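Local structure of similar to hydroxylamine oxidoreductase (Kuenenia stuttgartiensis, 6H5L) at residues H171-Y184 against G195-E207. The protein is a multi-heme c-type cytochrome of an anammox bacterium that probably acts as an oxidoreductase within a large reductase complex. Residues are numbered along the deposited sequence; the frame is centred on the assembly and turned at random.
Sequences HLQSWEANTIVPWY and GQHGCDMCHSGAE. With HEC (heme c), chain F.
Asp200 OD1 is gripped by two donors from the facing segment, a case of one carboxylate oxygen on which three helices, 174-180, 182-189 and 197-202, converge. Tyr184 OH gives Asp200 OD1 a 2.7 Å bond on the syn lone pair, with ring and carboxylate nearly coplanar (15°). Asn178 ND2 comes from above the carboxylate plane, 2.9 Å from Asp200 OD1 and almost straight (167°); its CG lies anti to the backbone N (chi1 -171°), carrying the amide across to helix 197-202. The Tyr184 ring lies between the Gln196 amide, whose NE2 sits 3.1 Å above its centre, and Thr179 CG2 over the opposite face. A phenylalanine in place of Tyr184 would probably leave Asp200 OD1 without its hydroxyl donor and Gln48 without its partner. Running nearly antiparallel to helix 174-180, the 197-202 helix and the residue after it carry a CxxCH heme-binding motif: Cys199 and Cys202 are thioether-linked to heme c, and His203 NE2 binds its iron, with a water as the other axial ligand. A second-shell bond from His203 ND1, the other imidazole nitrogen, to Ser174 O (3.0 Å) is likely to help set the ring's rotation about the Fe-NE2 bond and strengthen its donation to iron. Trp175 turns its ring edge to the carbonyls of Asp200 and His203, with CZ3 3.3 Å from Asp200 O, while a water bridges Ser174 OG, Cys202 O and Gly205 N.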
loop_
_atom_site.group_PDB
_atom_site.type_symbol
_atom_site.label_atom_id
_atom_site.label_comp_id
_atom_site.label_asym_id
_atom_site.label_seq_id
_atom_site.Cartn_x
_atom_site.Cartn_y
_atom_site.Cartn_z
ATOM N N HIS A 171 -8.900 -47.659 5.048
ATOM C CA HIS A 171 -9.675 -46.919 6.037
ATOM C C HIS A 171 -11.120 -47.394 6.109
ATOM O O HIS A 171 -11.722 -47.358 7.187
ATOM C CB HIS A 171 -9.628 -45.424 5.722
ATOM C CG HIS A 171 -8.240 -44.875 5.623
ATOM N ND1 HIS A 171 -7.800 -44.154 4.535
ATOM C CD2 HIS A 171 -7.190 -44.948 6.475
ATOM C CE1 HIS A 171 -6.540 -43.804 4.720
ATOM N NE2 HIS A 171 -6.145 -44.274 5.891
ATOM N N LEU A 172 -11.689 -47.834 4.985
ATOM C CA LEU A 172 -13.082 -48.275 4.974
ATOM C C LEU A 172 -13.299 -49.446 5.925
ATOM O O LEU A 172 -14.251 -49.453 6.715
ATOM C CB LEU A 172 -13.498 -48.655 3.552
ATOM C CG LEU A 172 -14.897 -49.257 3.397
ATOM C CD1 LEU A 172 -15.977 -48.230 3.720
ATOM C CD2 LEU A 172 -15.087 -49.825 1.998
ATOM N N GLN A 173 -12.420 -50.446 5.867
ATOM C CA GLN A 173 -12.504 -51.628 6.717
ATOM C C GLN A 173 -11.612 -51.511 7.946
ATOM O O GLN A 173 -11.093 -52.520 8.438
ATOM C CB GLN A 173 -12.145 -52.876 5.912
ATOM C CG GLN A 173 -12.739 -52.895 4.515
ATOM C CD GLN A 173 -12.360 -54.136 3.733
ATOM O OE1 GLN A 173 -12.054 -54.064 2.542
ATOM N NE2 GLN A 173 -12.383 -55.284 4.399
ATOM N N SER A 174 -11.428 -50.292 8.456
ATOM C CA SER A 174 -10.489 -50.080 9.552
ATOM C C SER A 174 -11.029 -50.635 10.864
ATOM O O SER A 174 -10.286 -51.257 11.632
ATOM C CB SER A 174 -10.172 -48.591 9.683
ATOM O OG SER A 174 -9.021 -48.385 10.481
ATOM N N TRP A 175 -12.316 -50.420 11.145
ATOM C CA TRP A 175 -12.878 -50.932 12.389
ATOM C C TRP A 175 -13.009 -52.447 12.361
ATOM O O TRP A 175 -12.991 -53.088 13.419
ATOM C CB TRP A 175 -14.236 -50.295 12.670
ATOM C CG TRP A 175 -14.662 -50.478 14.089
ATOM C CD1 TRP A 175 -15.564 -51.382 14.569
ATOM C CD2 TRP A 175 -14.181 -49.749 15.223
ATOM N NE1 TRP A 175 -15.681 -51.254 15.932
ATOM C CE2 TRP A 175 -14.842 -50.259 16.359
ATOM C CE3 TRP A 175 -13.258 -48.711 15.389
ATOM C CZ2 TRP A 175 -14.610 -49.765 17.641
ATOM C CZ3 TRP A 175 -13.029 -48.224 16.662
ATOM C CH2 TRP A 175 -13.702 -48.751 17.771
ATOM N N GLU A 176 -13.154 -53.033 11.171
ATOM C CA GLU A 176 -13.142 -54.485 11.052
ATOM C C GLU A 176 -11.830 -55.055 11.574
ATOM O O GLU A 176 -11.819 -55.908 12.467
ATOM C CB GLU A 176 -13.368 -54.899 9.596
ATOM C CG GLU A 176 -13.294 -56.402 9.368
ATOM C CD GLU A 176 -13.191 -56.769 7.901
ATOM O OE1 GLU A 176 -13.486 -55.908 7.046
ATOM O OE2 GLU A 176 -12.809 -57.919 7.602
ATOM N N ALA A 177 -10.707 -54.574 11.035
ATOM C CA ALA A 177 -9.400 -55.099 11.417
ATOM C C ALA A 177 -9.135 -54.939 12.909
ATOM O O ALA A 177 -8.407 -55.744 13.502
ATOM C CB ALA A 177 -8.307 -54.410 10.609
ATOM N N ASN A 178 -9.708 -53.910 13.531
ATOM C CA ASN A 178 -9.455 -53.658 14.945
ATOM C C ASN A 178 -9.997 -54.789 15.815
ATOM O O ASN A 178 -9.265 -55.379 16.617
ATOM C CB ASN A 178 -10.066 -52.317 15.351
ATOM C CG ASN A 178 -9.665 -51.893 16.753
ATOM O OD1 ASN A 178 -8.636 -52.326 17.276
ATOM N ND2 ASN A 178 -10.476 -51.040 17.370
ATOM N N THR A 179 -11.283 -55.106 15.668
ATOM C CA THR A 179 -11.964 -56.024 16.571
ATOM C C THR A 179 -12.126 -57.432 16.010
ATOM O O THR A 179 -12.634 -58.306 16.719
ATOM C CB THR A 179 -13.341 -55.466 16.949
ATOM O OG1 THR A 179 -14.189 -55.454 15.793
ATOM C CG2 THR A 179 -13.209 -54.047 17.488
ATOM N N ILE A 180 -11.712 -57.684 14.766
ATOM C CA ILE A 180 -11.887 -59.026 14.218
ATOM C C ILE A 180 -10.797 -59.968 14.715
ATOM O O ILE A 180 -11.012 -61.184 14.793
ATOM C CB ILE A 180 -11.937 -58.994 12.680
ATOM C CG1 ILE A 180 -12.548 -60.289 12.138
ATOM C CG2 ILE A 180 -10.546 -58.776 12.092
ATOM C CD1 ILE A 180 -12.671 -60.324 10.632
ATOM N N VAL A 181 -9.629 -59.442 15.061
ATOM C CA VAL A 181 -8.533 -60.305 15.516
ATOM C C VAL A 181 -8.864 -60.844 16.902
ATOM O O VAL A 181 -9.457 -60.118 17.721
ATOM C CB VAL A 181 -7.209 -59.537 15.514
ATOM C CG1 VAL A 181 -6.791 -59.221 14.082
ATOM C CG2 VAL A 181 -7.324 -58.257 16.330
ATOM N N PRO A 182 -8.522 -62.098 17.209
ATOM C CA PRO A 182 -8.989 -62.697 18.468
ATOM C C PRO A 182 -8.316 -62.139 19.708
ATOM O O PRO A 182 -8.892 -62.247 20.798
ATOM C CB PRO A 182 -8.672 -64.187 18.284
ATOM C CG PRO A 182 -7.516 -64.200 17.339
ATOM C CD PRO A 182 -7.737 -63.046 16.399
ATOM N N TRP A 183 -7.127 -61.548 19.590
ATOM C CA TRP A 183 -6.432 -61.056 20.772
ATOM C C TRP A 183 -6.977 -59.726 21.277
ATOM O O TRP A 183 -6.537 -59.257 22.332
ATOM C CB TRP A 183 -4.929 -60.934 20.499
ATOM C CG TRP A 183 -4.569 -60.121 19.293
ATOM C CD1 TRP A 183 -4.388 -58.769 19.236
ATOM C CD2 TRP A 183 -4.320 -60.613 17.970
ATOM N NE1 TRP A 183 -4.051 -58.389 17.959
ATOM C CE2 TRP A 183 -4.004 -59.503 17.162
ATOM C CE3 TRP A 183 -4.342 -61.886 17.389
ATOM C CZ2 TRP A 183 -3.708 -59.627 15.806
ATOM C CZ3 TRP A 183 -4.049 -62.006 16.043
ATOM C CH2 TRP A 183 -3.738 -60.883 15.266
ATOM N N TYR A 184 -7.922 -59.111 20.563
ATOM C CA TYR A 184 -8.597 -57.934 21.099
ATOM C C TYR A 184 -9.553 -58.330 22.219
ATOM O O TYR A 184 -9.491 -57.782 23.326
ATOM C CB TYR A 184 -9.342 -57.198 19.981
ATOM C CG TYR A 184 -9.905 -55.842 20.374
ATOM C CD1 TYR A 184 -11.082 -55.739 21.108
ATOM C CD2 TYR A 184 -9.269 -54.665 19.993
ATOM C CE1 TYR A 184 -11.599 -54.508 21.465
ATOM C CE2 TYR A 184 -9.783 -53.427 20.344
ATOM C CZ TYR A 184 -10.948 -53.357 21.081
ATOM O OH TYR A 184 -11.469 -52.136 21.438
ATOM N N GLY A 195 -6.413 -50.867 27.728
ATOM C CA GLY A 195 -5.050 -50.794 27.237
ATOM C C GLY A 195 -4.977 -50.639 25.734
ATOM O O GLY A 195 -3.951 -50.195 25.208
ATOM N N GLN A 196 -6.056 -50.986 25.030
ATOM C CA GLN A 196 -6.180 -50.788 23.593
ATOM C C GLN A 196 -6.836 -49.455 23.251
ATOM O O GLN A 196 -7.517 -49.343 22.223
ATOM C CB GLN A 196 -6.956 -51.956 22.984
ATOM C CG GLN A 196 -6.378 -53.312 23.372
ATOM C CD GLN A 196 -7.240 -54.474 22.929
ATOM O OE1 GLN A 196 -6.745 -55.434 22.338
ATOM N NE2 GLN A 196 -8.532 -54.400 23.221
ATOM N N HIS A 197 -6.654 -48.448 24.112
ATOM C CA HIS A 197 -7.251 -47.130 23.903
ATOM C C HIS A 197 -6.835 -46.538 22.563
ATOM O O HIS A 197 -7.672 -46.041 21.802
ATOM C CB HIS A 197 -6.848 -46.202 25.053
ATOM C CG HIS A 197 -7.176 -44.759 24.822
ATOM N ND1 HIS A 197 -8.355 -44.186 25.249
ATOM C CD2 HIS A 197 -6.470 -43.768 24.226
ATOM C CE1 HIS A 197 -8.365 -42.908 24.919
ATOM N NE2 HIS A 197 -7.234 -42.628 24.297
ATOM N N GLY A 198 -5.535 -46.572 22.262
ATOM C CA GLY A 198 -5.057 -46.048 20.998
ATOM C C GLY A 198 -5.528 -46.832 19.792
ATOM O O GLY A 198 -5.590 -46.278 18.691
ATOM N N CYS A 199 -5.873 -48.108 19.979
ATOM C CA CYS A 199 -6.308 -48.933 18.856
ATOM C C CYS A 199 -7.651 -48.456 18.313
ATOM O O CYS A 199 -7.798 -48.224 17.106
ATOM C CB CYS A 199 -6.384 -50.400 19.281
ATOM S SG CYS A 199 -4.855 -51.053 19.998
ATOM N N ASP A 200 -8.646 -48.302 19.191
ATOM C CA ASP A 200 -9.951 -47.812 18.755
ATOM C C ASP A 200 -9.866 -46.389 18.220
ATOM O O ASP A 200 -10.650 -46.007 17.344
ATOM C CB ASP A 200 -10.952 -47.877 19.908
ATOM C CG ASP A 200 -11.135 -49.281 20.445
ATOM O OD1 ASP A 200 -10.275 -50.143 20.163
ATOM O OD2 ASP A 200 -12.143 -49.528 21.141
ATOM N N MET A 201 -8.923 -45.598 18.732
ATOM C CA MET A 201 -8.778 -44.211 18.310
ATOM C C MET A 201 -8.116 -44.092 16.944
ATOM O O MET A 201 -8.449 -43.180 16.179
ATOM C CB MET A 201 -7.968 -43.445 19.358
ATOM C CG MET A 201 -8.046 -41.933 19.260
ATOM S SD MET A 201 -7.344 -41.151 20.725
ATOM C CE MET A 201 -7.353 -39.430 20.232
ATOM N N CYS A 202 -7.201 -45.003 16.618
ATOM C CA CYS A 202 -6.479 -44.956 15.354
ATOM C C CYS A 202 -7.216 -45.667 14.231
ATOM O O CYS A 202 -7.075 -45.276 13.067
ATOM C CB CYS A 202 -5.088 -45.575 15.523
ATOM S SG CYS A 202 -3.879 -45.133 14.253
ATOM N N HIS A 203 -7.995 -46.704 14.549
ATOM C CA HIS A 203 -8.825 -47.394 13.569
ATOM C C HIS A 203 -10.230 -46.817 13.472
ATOM O O HIS A 203 -11.146 -47.517 13.029
ATOM C CB HIS A 203 -8.892 -48.889 13.888
ATOM C CG HIS A 203 -7.628 -49.629 13.591
ATOM N ND1 HIS A 203 -7.510 -50.508 12.531
ATOM C CD2 HIS A 203 -6.424 -49.619 14.207
ATOM C CE1 HIS A 203 -6.290 -51.014 12.512
ATOM N NE2 HIS A 203 -5.613 -50.489 13.517
ATOM N N SER A 204 -10.407 -45.557 13.851
ATOM C CA SER A 204 -11.695 -44.884 13.812
ATOM C C SER A 204 -11.976 -44.198 12.481
ATOM O O SER A 204 -12.996 -43.509 12.358
ATOM C CB SER A 204 -11.787 -43.852 14.943
ATOM O OG SER A 204 -10.845 -42.805 14.767
ATOM N N GLY A 205 -11.103 -44.360 11.491
ATOM C CA GLY A 205 -11.275 -43.685 10.220
ATOM C C GLY A 205 -12.213 -44.395 9.266
ATOM O O GLY A 205 -12.192 -44.134 8.060
ATOM N N ALA A 206 -13.042 -45.299 9.792
ATOM C CA ALA A 206 -13.971 -46.055 8.961
ATOM C C ALA A 206 -15.324 -45.367 8.827
ATOM O O ALA A 206 -15.928 -45.396 7.749
ATOM C CB ALA A 206 -14.155 -47.468 9.523
ATOM N N GLU A 207 -15.817 -44.746 9.899
ATOM C CA GLU A 207 -17.076 -44.021 9.854
ATOM C C GLU A 207 -16.926 -42.530 10.112
ATOM O O GLU A 207 -17.919 -41.802 10.007
ATOM C CB GLU A 207 -18.072 -44.605 10.869
ATOM C CG GLU A 207 -18.362 -46.085 10.672
ATOM C CD GLU A 207 -19.613 -46.537 11.400
ATOM O OE1 GLU A 207 -20.362 -47.370 10.844
ATOM O OE2 GLU A 207 -19.856 -46.055 12.525
HETATM FE FE HEC F . -3.783 -51.273 13.480
HETATM C CHA HEC F . -2.678 -52.443 10.497
HETATM C CHB HEC F . -5.163 -54.190 14.286
HETATM C CHC HEC F . -3.782 -50.348 16.867
HETATM C CHD HEC F . -3.030 -48.073 12.667
HETATM N NA HEC F . -3.912 -52.999 12.544
HETATM C C1A HEC F . -3.364 -53.320 11.317
HETATM C C2A HEC F . -3.644 -54.727 11.076
HETATM C C3A HEC F . -4.330 -55.199 12.122
HETATM C C4A HEC F . -4.516 -54.122 13.071
HETATM C CMA HEC F . -4.840 -56.647 12.290
HETATM C CAA HEC F . -3.239 -55.557 9.837
HETATM C CBA HEC F . -3.853 -54.962 8.575
HETATM C CGA HEC F . -5.203 -55.583 8.337
HETATM O O1A HEC F . -6.177 -54.809 8.174
HETATM O O2A HEC F . -5.309 -56.838 8.322
HETATM N NB HEC F . -4.433 -52.086 15.275
HETATM C C1B HEC F . -4.849 -53.394 15.367
HETATM C C2B HEC F . -4.877 -53.773 16.765
HETATM C C3B HEC F . -4.490 -52.696 17.493
HETATM C C4B HEC F . -4.207 -51.623 16.553
HETATM C CMB HEC F . -5.306 -55.196 17.196
HETATM C CAB HEC F . -4.323 -52.471 19.025
HETATM C CBB HEC F . -5.080 -53.437 19.967
HETATM N NC HEC F . -3.506 -49.517 14.582
HETATM C C1C HEC F . -3.465 -49.365 15.955
HETATM C C2C HEC F . -2.930 -48.046 16.253
HETATM C C3C HEC F . -2.827 -47.379 15.090
HETATM C C4C HEC F . -3.121 -48.315 14.020
HETATM C CMC HEC F . -2.863 -47.436 17.673
HETATM C CAC HEC F . -2.376 -45.911 14.876
HETATM C CBC HEC F . -0.934 -45.687 15.377
HETATM N ND HEC F . -2.962 -50.391 11.824
HETATM C C1D HEC F . -2.765 -49.021 11.699
HETATM C C2D HEC F . -2.230 -48.749 10.384
HETATM C C3D HEC F . -2.119 -50.121 9.695
HETATM C C4D HEC F . -2.595 -51.077 10.671
HETATM C CMD HEC F . -1.867 -47.358 9.818
HETATM C CAD HEC F . -1.609 -50.449 8.273
HETATM C CBD HEC F . -0.236 -49.830 8.029
HETATM C CGD HEC F . 0.210 -50.171 6.634
HETATM O O1D HEC F . -0.448 -51.034 6.002
HETATM O O2D HEC F . 1.218 -49.587 6.158
HETATM O O HOH W 1 -8.719 -45.794 10.458
HETATM O O HOH W 2 -4.697 -57.382 22.261
HETATM O O HOH W 3 -1.740 -51.567 13.916
#